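Local coordinates for protein IclR transcriptional regulator (Thermotoga maritima, PDB 1MKM) that probably binds DNA through a winged helix-turn-helix domain and acts as a transcriptional regulator of the IclR family, with zinc bound in its effector domain, at residues D86-I91 against E97-I102; R222-T225 against E231-D234; E12-I17 against K50-R55. One frame throughout, in Å; residues are numbered along the deposited sequence.

In the fold
From the N terminus, contact 3 closes first: helix 6-19 meets the start of strand 53-55 after a loop of 32 residues that holds helices 26-32 and 37-50, so it ties together the winged helix domain, which probably binds DNA. Contacts 1 and 2 follow in the C-terminal domain, each with five residues between its segments; in contact 2 these are the start of helix 226-246. Contact 1 lays helix 79-93 on strand 98-105, and contact 2 folds the loop after strand 211-220 back on helix 226-246. All three are in series, neither nesting nor crossing. Contacts 1 and 2 touch, with centres about 14 Å apart, whereas the centre of contact 3 lies about 32 Å and 42 Å from theirs.

Contact 1: D86-I91 against E97-I102; sequences DHLVDI and ETVHLI
The carbonyl O of Ile91, whose side chain packs on Val99, accepts a hydrogen bond from Thr95 OG1, and because this hydroxyl also receives the backbone N-H of Glu97, Thr95 OG1 links the late part of the helix to the residue before the strand, consistent with a role in holding the turn. Between helix and strand the side-chain contacts are all apolar. With CG1 anti to the backbone N (chi1 -179°), Val99 turns both methyls to the helix, CG1 to the Leu88 side chain and CG2 to Ile91. CG1 lies 3.6 Å from Leu88 CD2, while CG2 sits 3.8 Å from Ile91 CG2, the two side chains of this second pair crossing nearly at right angles. The other branch of Leu88 reaches further along the strand, its CD1 coming 4.1 Å from Leu101 CB. This is helix-on-sheet packing in the GAF-like effector domain of IclR regulators: segment 86-91 of helix 79-93 runs roughly antiparallel to strand segment 98-102, the axes coming within 8.2 Å at 154°. Val99 and Leu101 present their side chains to the helix, whereas Thr98 and His100 leave the strand away from it. Backbone hydrogen bonds hold the strand between its neighbours, Val99 pairing with Val115 and His100 with Ser216. On the far side of the helix, Asp90 OD2 forms salt bridges with both Lys239 and Arg94.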
loop_
_atom_site.group_PDB
_atom_site.type_symbol
_atom_site.label_atom_id
_atom_site.label_comp_id
_atom_site.label_asym_id
_atom_site.label_seq_id
_atom_site.Cartn_x
_atom_site.Cartn_y
_atom_site.Cartn_z
ATOM N N ASP B 86 -27.261 6.993 -5.521
ATOM C CA ASP B 86 -26.939 8.109 -4.634
ATOM C C ASP B 86 -27.780 8.155 -3.370
ATOM O O ASP B 86 -27.286 8.509 -2.292
ATOM C CB ASP B 86 -27.020 9.440 -5.380
ATOM C CG ASP B 86 -25.905 9.591 -6.394
ATOM O OD1 ASP B 86 -24.795 9.105 -6.111
ATOM O OD2 ASP B 86 -26.124 10.191 -7.466
ATOM N N HIS B 87 -29.050 7.800 -3.485
ATOM C CA HIS B 87 -29.900 7.782 -2.312
ATOM C C HIS B 87 -29.319 6.767 -1.349
ATOM O O HIS B 87 -29.433 6.909 -0.142
ATOM C CB HIS B 87 -31.325 7.407 -2.694
ATOM C CG HIS B 87 -32.006 8.452 -3.517
ATOM N ND1 HIS B 87 -31.526 8.860 -4.743
ATOM C CD2 HIS B 87 -33.118 9.188 -3.283
ATOM C CE1 HIS B 87 -32.313 9.802 -5.230
ATOM N NE2 HIS B 87 -33.287 10.020 -4.364
ATOM N N LEU B 88 -28.676 5.744 -1.899
ATOM C CA LEU B 88 -28.064 4.710 -1.076
ATOM C C LEU B 88 -26.851 5.290 -0.364
ATOM O O LEU B 88 -26.684 5.109 0.837
ATOM C CB LEU B 88 -27.661 3.513 -1.939
ATOM C CG LEU B 88 -28.789 2.862 -2.752
ATOM C CD1 LEU B 88 -28.198 1.766 -3.637
ATOM C CD2 LEU B 88 -29.868 2.276 -1.826
ATOM N N VAL B 89 -26.009 5.999 -1.108
ATOM C CA VAL B 89 -24.825 6.609 -0.520
ATOM C C VAL B 89 -25.282 7.583 0.570
ATOM O O VAL B 89 -24.655 7.690 1.626
ATOM C CB VAL B 89 -23.982 7.365 -1.587
ATOM C CG1 VAL B 89 -22.749 7.966 -0.951
ATOM C CG2 VAL B 89 -23.567 6.408 -2.705
ATOM N N ASP B 90 -26.394 8.272 0.325
ATOM C CA ASP B 90 -26.893 9.211 1.314
ATOM C C ASP B 90 -27.389 8.468 2.561
ATOM O O ASP B 90 -27.093 8.876 3.695
ATOM C CB ASP B 90 -27.998 10.081 0.703
ATOM C CG ASP B 90 -28.461 11.210 1.638
ATOM O OD1 ASP B 90 -27.639 11.790 2.390
ATOM O OD2 ASP B 90 -29.664 11.525 1.596
ATOM N N ILE B 91 -28.115 7.371 2.353
ATOM C CA ILE B 91 -28.625 6.582 3.468
ATOM C C ILE B 91 -27.463 6.096 4.318
ATOM O O ILE B 91 -27.583 5.993 5.534
ATOM C CB ILE B 91 -29.429 5.348 2.989
ATOM C CG1 ILE B 91 -30.619 5.794 2.136
ATOM C CG2 ILE B 91 -29.911 4.542 4.198
ATOM C CD1 ILE B 91 -31.435 4.661 1.574
ATOM N N GLU B 97 -24.547 3.046 8.415
ATOM C CA GLU B 97 -24.734 1.621 8.228
ATOM C C GLU B 97 -24.653 1.212 6.766
ATOM O O GLU B 97 -24.906 2.018 5.864
ATOM C CB GLU B 97 -26.098 1.209 8.788
ATOM C CG GLU B 97 -26.347 1.667 10.212
ATOM C CD GLU B 97 -25.253 1.228 11.144
ATOM O OE1 GLU B 97 -24.965 0.014 11.191
ATOM O OE2 GLU B 97 -24.672 2.092 11.836
ATOM N N THR B 98 -24.286 -0.049 6.546
ATOM C CA THR B 98 -24.206 -0.619 5.210
ATOM C C THR B 98 -25.637 -0.638 4.653
ATOM O O THR B 98 -26.596 -0.885 5.385
ATOM C CB THR B 98 -23.633 -2.042 5.270
ATOM O OG1 THR B 98 -22.307 -1.988 5.815
ATOM C CG2 THR B 98 -23.586 -2.671 3.896
ATOM N N VAL B 99 -25.760 -0.359 3.361
ATOM C CA VAL B 99 -27.041 -0.296 2.659
ATOM C C VAL B 99 -27.048 -1.297 1.501
ATOM O O VAL B 99 -26.053 -1.407 0.789
ATOM C CB VAL B 99 -27.241 1.118 2.067
ATOM C CG1 VAL B 99 -28.587 1.225 1.340
ATOM C CG2 VAL B 99 -27.124 2.152 3.175
ATOM N N HIS B 100 -28.152 -2.021 1.313
ATOM C CA HIS B 100 -28.262 -2.981 0.214
ATOM C C HIS B 100 -29.467 -2.667 -0.642
ATOM O O HIS B 100 -30.426 -2.044 -0.188
ATOM C CB HIS B 100 -28.416 -4.418 0.726
ATOM C CG HIS B 100 -27.230 -4.926 1.480
ATOM N ND1 HIS B 100 -26.171 -5.558 0.863
ATOM C CD2 HIS B 100 -26.932 -4.890 2.800
ATOM C CE1 HIS B 100 -25.270 -5.891 1.771
ATOM N NE2 HIS B 100 -25.707 -5.496 2.956
ATOM N N LEU B 101 -29.407 -3.102 -1.894
ATOM C CA LEU B 101 -30.504 -2.930 -2.834
ATOM C C LEU B 101 -30.608 -4.252 -3.568
ATOM O O LEU B 101 -29.704 -4.612 -4.333
ATOM C CB LEU B 101 -30.212 -1.813 -3.843
ATOM C CG LEU B 101 -31.317 -1.663 -4.902
ATOM C CD1 LEU B 101 -32.544 -1.107 -4.231
ATOM C CD2 LEU B 101 -30.889 -0.747 -6.062
ATOM N N ILE B 102 -31.687 -4.991 -3.326
ATOM C CA ILE B 102 -31.864 -6.277 -3.990
ATOM C C ILE B 102 -32.904 -6.204 -5.086
ATOM O O ILE B 102 -33.979 -5.639 -4.889
ATOM C CB ILE B 102 -32.263 -7.391 -2.997
ATOM C CG1 ILE B 102 -33.742 -7.291 -2.639
ATOM C CG2 ILE B 102 -31.448 -7.263 -1.733
ATOM C CD1 ILE B 102 -34.214 -8.429 -1.735
#

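Contact 2: R222-T225 against E231-D234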
loop_
_atom_site.group_PDB
_atom_site.type_symbol
_atom_site.label_atom_id
_atom_site.label_comp_id
_atom_site.label_asym_id
_atom_site.label_seq_id
_atom_site.Cartn_x
_atom_site.Cartn_y
_atom_site.Cartn_z
ATOM N N ARG B 222 -26.725 -5.421 17.861
ATOM C CA ARG B 222 -26.653 -4.434 18.937
ATOM C C ARG B 222 -27.273 -3.078 18.598
ATOM O O ARG B 222 -28.017 -2.514 19.394
ATOM C CB ARG B 222 -25.197 -4.202 19.360
ATOM C CG ARG B 222 -24.438 -5.438 19.780
ATOM C CD ARG B 222 -23.148 -5.044 20.485
ATOM N NE ARG B 222 -22.216 -6.157 20.624
ATOM C CZ ARG B 222 -21.057 -6.080 21.273
ATOM N NH1 ARG B 222 -20.692 -4.940 21.847
ATOM N NH2 ARG B 222 -20.254 -7.137 21.339
ATOM N N LYS B 223 -26.967 -2.561 17.414
ATOM C CA LYS B 223 -27.466 -1.255 16.998
ATOM C C LYS B 223 -28.976 -1.088 16.805
ATOM O O LYS B 223 -29.529 -0.023 17.091
ATOM C CB LYS B 223 -26.751 -0.825 15.712
ATOM C CG LYS B 223 -25.274 -0.451 15.885
ATOM C CD LYS B 223 -24.651 -0.080 14.543
ATOM C CE LYS B 223 -23.150 0.153 14.668
ATOM N NZ LYS B 223 -22.509 0.427 13.344
ATOM N N PHE B 224 -29.648 -2.131 16.331
ATOM C CA PHE B 224 -31.076 -2.035 16.062
ATOM C C PHE B 224 -32.002 -2.019 17.278
ATOM O O PHE B 224 -32.550 -3.049 17.682
ATOM C CB PHE B 224 -31.479 -3.139 15.075
ATOM C CG PHE B 224 -30.794 -3.023 13.731
ATOM C CD1 PHE B 224 -29.418 -3.261 13.608
ATOM C CD2 PHE B 224 -31.502 -2.605 12.603
ATOM C CE1 PHE B 224 -28.768 -3.076 12.391
ATOM C CE2 PHE B 224 -30.857 -2.420 11.387
ATOM C CZ PHE B 224 -29.489 -2.654 11.283
ATOM N N THR B 225 -32.160 -0.827 17.857
ATOM C CA THR B 225 -33.033 -0.618 19.010
ATOM C C THR B 225 -34.373 -0.147 18.462
ATOM O O THR B 225 -34.484 0.158 17.273
ATOM C CB THR B 225 -32.495 0.479 19.976
ATOM O OG1 THR B 225 -32.267 1.694 19.249
ATOM C CG2 THR B 225 -31.197 0.042 20.652
ATOM N N GLU B 231 -35.752 4.985 13.184
ATOM C CA GLU B 231 -34.911 5.929 12.462
ATOM C C GLU B 231 -34.479 5.396 11.102
ATOM O O GLU B 231 -34.521 6.113 10.097
ATOM C CB GLU B 231 -33.675 6.255 13.296
ATOM C CG GLU B 231 -32.757 7.273 12.665
ATOM C CD GLU B 231 -31.809 7.874 13.673
ATOM O OE1 GLU B 231 -31.056 7.109 14.313
ATOM O OE2 GLU B 231 -31.825 9.112 13.829
ATOM N N TYR B 232 -34.056 4.137 11.076
ATOM C CA TYR B 232 -33.617 3.515 9.835
ATOM C C TYR B 232 -34.791 3.395 8.856
ATOM O O TYR B 232 -34.720 3.887 7.726
ATOM C CB TYR B 232 -32.995 2.136 10.118
ATOM C CG TYR B 232 -31.741 2.169 10.986
ATOM C CD1 TYR B 232 -30.949 3.318 11.071
ATOM C CD2 TYR B 232 -31.306 1.022 11.673
ATOM C CE1 TYR B 232 -29.752 3.327 11.811
ATOM C CE2 TYR B 232 -30.106 1.021 12.417
ATOM C CZ TYR B 232 -29.333 2.185 12.476
ATOM O OH TYR B 232 -28.122 2.192 13.161
ATOM N N SER B 233 -35.877 2.763 9.290
ATOM C CA SER B 233 -37.040 2.606 8.422
ATOM C C SER B 233 -37.558 3.962 7.935
ATOM O O SER B 233 -38.265 4.044 6.929
ATOM C CB SER B 233 -38.156 1.840 9.150
ATOM O OG SER B 233 -38.578 2.518 10.318
ATOM N N ASP B 234 -37.199 5.019 8.654
ATOM C CA ASP B 234 -37.607 6.371 8.304
ATOM C C ASP B 234 -36.867 6.835 7.052
ATOM O O ASP B 234 -37.489 7.191 6.048
ATOM C CB ASP B 234 -37.296 7.335 9.453
ATOM C CG ASP B 234 -38.543 7.958 10.058
ATOM O OD1 ASP B 234 -38.396 8.934 10.826
ATOM O OD2 ASP B 234 -39.663 7.475 9.777
#
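Phe224 and Tyr232 both swing CG anti to their own carbonyl carbons, beside the backbone N (chi1 -62° and -63°), and these matching torsions bring their rings together between the loop and the helix. The pair is T-shaped: the CD2-CE2 edge of Tyr232 is directed at one face of Phe224, with the planes at 68° and the centroids 5.1 Å apart. Tyr232 CE2 stands 3.7 Å above the Phe224 plane, displaced toward the rim, and the closest approach is 3.5 Å, from Tyr232 CD2 to Phe224 CE2. Beyond the rings, the tyrosine OH lies 4.2 Å from Lys223 CB, a peripheral touch.

Phe224 is the centre of an inverse gamma turn, closed by a weak bond from Thr225 N to Lys223 O. Thr225 then serves as N-cap of helix 226-246, its OG1 accepting from Lys228 N, so the chain enters the helix directly after presenting the phenylalanine. The ring also packs on Met198 and Val200 of strand 197-205, and its side chain is about 5 Å from that of Cys199, which like Asp189 is a zinc-binding residue of this protein, though the ion is not bound to them in this chain. An alanine in place of Phe224 would be likely to leave the edge of Tyr232 without the face it meets and open a gap beside Met198 and Val200. The extended Lys223 chain carries its NZ away from the tyrosine to a hydrogen bond with Gln119 OE1 and a salt bridge with Glu97 OE2.

Contact 3: E12-I17 against K50-R55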
loop_
_atom_site.group_PDB
_atom_site.type_symbol
_atom_site.label_atom_id
_atom_site.label_comp_id
_atom_site.label_asym_id
_atom_site.label_seq_id
_atom_site.Cartn_x
_atom_site.Cartn_y
_atom_site.Cartn_z
ATOM N N GLU B 12 -14.326 -24.054 -15.957
ATOM C CA GLU B 12 -13.960 -24.570 -14.651
ATOM C C GLU B 12 -12.595 -23.978 -14.323
ATOM O O GLU B 12 -12.328 -23.581 -13.190
ATOM C CB GLU B 12 -13.904 -26.098 -14.666
ATOM C CG GLU B 12 -15.256 -26.746 -14.399
ATOM C CD GLU B 12 -15.271 -28.240 -14.677
ATOM O OE1 GLU B 12 -14.382 -28.962 -14.171
ATOM O OE2 GLU B 12 -16.186 -28.692 -15.402
ATOM N N ILE B 13 -11.733 -23.912 -15.332
ATOM C CA ILE B 13 -10.409 -23.341 -15.134
ATOM C C ILE B 13 -10.556 -21.854 -14.781
ATOM O O ILE B 13 -9.954 -21.369 -13.826
ATOM C CB ILE B 13 -9.551 -23.478 -16.402
ATOM C CG1 ILE B 13 -9.403 -24.956 -16.757
ATOM C CG2 ILE B 13 -8.195 -22.823 -16.190
ATOM C CD1 ILE B 13 -8.430 -25.205 -17.854
ATOM N N LEU B 14 -11.370 -21.145 -15.560
ATOM C CA LEU B 14 -11.597 -19.726 -15.333
ATOM C C LEU B 14 -12.217 -19.493 -13.958
ATOM O O LEU B 14 -11.725 -18.663 -13.195
ATOM C CB LEU B 14 -12.502 -19.151 -16.428
ATOM C CG LEU B 14 -12.964 -17.686 -16.306
ATOM C CD1 LEU B 14 -11.777 -16.743 -16.371
ATOM C CD2 LEU B 14 -13.951 -17.362 -17.437
ATOM N N ASP B 15 -13.284 -20.223 -13.633
ATOM C CA ASP B 15 -13.930 -20.055 -12.337
ATOM C C ASP B 15 -12.909 -20.187 -11.229
ATOM O O ASP B 15 -13.003 -19.508 -10.202
ATOM C CB ASP B 15 -15.043 -21.084 -12.128
ATOM C CG ASP B 15 -15.686 -20.978 -10.746
ATOM O OD1 ASP B 15 -15.157 -21.571 -9.781
ATOM O OD2 ASP B 15 -16.717 -20.287 -10.613
ATOM N N PHE B 16 -11.922 -21.050 -11.455
ATOM C CA PHE B 16 -10.865 -21.298 -10.484
ATOM C C PHE B 16 -9.879 -20.141 -10.315
ATOM O O PHE B 16 -9.472 -19.832 -9.201
ATOM C CB PHE B 16 -10.089 -22.566 -10.865
ATOM C CG PHE B 16 -8.805 -22.744 -10.098
ATOM C CD1 PHE B 16 -8.824 -23.003 -8.727
ATOM C CD2 PHE B 16 -7.575 -22.627 -10.744
ATOM C CE1 PHE B 16 -7.641 -23.141 -8.004
ATOM C CE2 PHE B 16 -6.381 -22.760 -10.042
ATOM C CZ PHE B 16 -6.414 -23.019 -8.659
ATOM N N ILE B 17 -9.477 -19.516 -11.411
ATOM C CA ILE B 17 -8.523 -18.421 -11.317
ATOM C C ILE B 17 -9.167 -17.224 -10.631
ATOM O O ILE B 17 -8.497 -16.477 -9.912
ATOM C CB ILE B 17 -7.990 -18.032 -12.721
ATOM C CG1 ILE B 17 -7.344 -19.265 -13.375
ATOM C CG2 ILE B 17 -6.985 -16.891 -12.614
ATOM C CD1 ILE B 17 -6.857 -19.028 -14.771
ATOM N N LYS B 50 -8.626 -13.005 -24.693
ATOM C CA LYS B 50 -9.958 -12.436 -24.510
ATOM C C LYS B 50 -9.995 -11.458 -23.342
ATOM O O LYS B 50 -10.986 -10.750 -23.159
ATOM C CB LYS B 50 -10.987 -13.549 -24.288
ATOM C CG LYS B 50 -11.259 -14.422 -25.511
ATOM C CD LYS B 50 -11.982 -13.638 -26.583
ATOM C CE LYS B 50 -12.199 -14.462 -27.842
ATOM N NZ LYS B 50 -12.724 -13.585 -28.926
ATOM N N GLY B 51 -8.921 -11.438 -22.551
ATOM C CA GLY B 51 -8.840 -10.533 -21.419
ATOM C C GLY B 51 -9.401 -11.030 -20.094
ATOM O O GLY B 51 -9.498 -10.257 -19.140
ATOM N N PHE B 52 -9.772 -12.307 -20.025
ATOM C CA PHE B 52 -10.311 -12.889 -18.798
ATOM C C PHE B 52 -9.217 -13.109 -17.791
ATOM O O PHE B 52 -9.456 -13.186 -16.586
ATOM C CB PHE B 52 -11.011 -14.221 -19.095
ATOM C CG PHE B 52 -12.312 -14.052 -19.817
ATOM C CD1 PHE B 52 -12.351 -13.987 -21.210
ATOM C CD2 PHE B 52 -13.486 -13.862 -19.108
ATOM C CE1 PHE B 52 -13.555 -13.724 -21.885
ATOM C CE2 PHE B 52 -14.682 -13.598 -19.773
ATOM C CZ PHE B 52 -14.716 -13.527 -21.164
ATOM N N VAL B 53 -8.000 -13.214 -18.301
ATOM C CA VAL B 53 -6.851 -13.435 -17.458
ATOM C C VAL B 53 -5.709 -12.517 -17.869
ATOM O O VAL B 53 -5.637 -12.070 -19.020
ATOM C CB VAL B 53 -6.417 -14.902 -17.544
ATOM C CG1 VAL B 53 -5.107 -15.100 -16.867
ATOM C CG2 VAL B 53 -7.475 -15.771 -16.893
ATOM N N LEU B 54 -4.829 -12.221 -16.918
ATOM C CA LEU B 54 -3.677 -11.359 -17.177
ATOM C C LEU B 54 -2.422 -12.167 -16.932
ATOM O O LEU B 54 -2.318 -12.876 -15.924
ATOM C CB LEU B 54 -3.695 -10.146 -16.241
ATOM C CG LEU B 54 -2.745 -8.998 -16.602
ATOM C CD1 LEU B 54 -3.031 -8.542 -18.029
ATOM C CD2 LEU B 54 -2.933 -7.835 -15.608
ATOM N N ARG B 55 -1.467 -12.098 -17.849
ATOM C CA ARG B 55 -0.258 -12.862 -17.602
ATOM C C ARG B 55 0.853 -11.955 -17.114
ATOM O O ARG B 55 1.135 -10.919 -17.718
ATOM C CB ARG B 55 0.198 -13.658 -18.834
ATOM C CG ARG B 55 1.154 -14.761 -18.425
ATOM C CD ARG B 55 1.558 -15.694 -19.550
ATOM N NE ARG B 55 2.272 -16.854 -19.018
ATOM C CZ ARG B 55 2.724 -17.863 -19.761
ATOM N NH1 ARG B 55 2.548 -17.857 -21.077
ATOM N NH2 ARG B 55 3.340 -18.894 -19.179
#
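Leu14 and Ile17 of the helix meet Phe52 and Val53 directly, Leu14 CD1 lying 3.8 Å from Phe52 CB and Leu14 CD2 3.9 Å from Phe52 CD2. Because Leu14 carries CG anti to its own nitrogen (chi1 175°), both methyls reach from the helix toward the phenylalanine. One turn further on, Ile17 CD1, at the end of an extended branch, comes 3.9 Å from Val53 CG2, and the two side chains cross at about a right angle.

The next shell is the core of the winged helix domain, where Met44 of helix 37-50 touches both Ile17 and Val53, and Ile29 of helix 26-32 lies against Ile17. Gly51, with positive phi, ends helix 37-50 in a Schellman motif and turns the chain so that Phe52 and Val53 face helix 6-19. Backbone hydrogen bonds between Phe52 and Gly64 and between Leu54 and Val62 hold this segment against strand 61-63 of the wing. Phe11 of the third subunit packs on Leu14 and meets the Phe52 ring, so the contact also borders a subunit interface.

With no hydrogen bond between the two segments, their cohesion probably rests on close packing and exclusion of water.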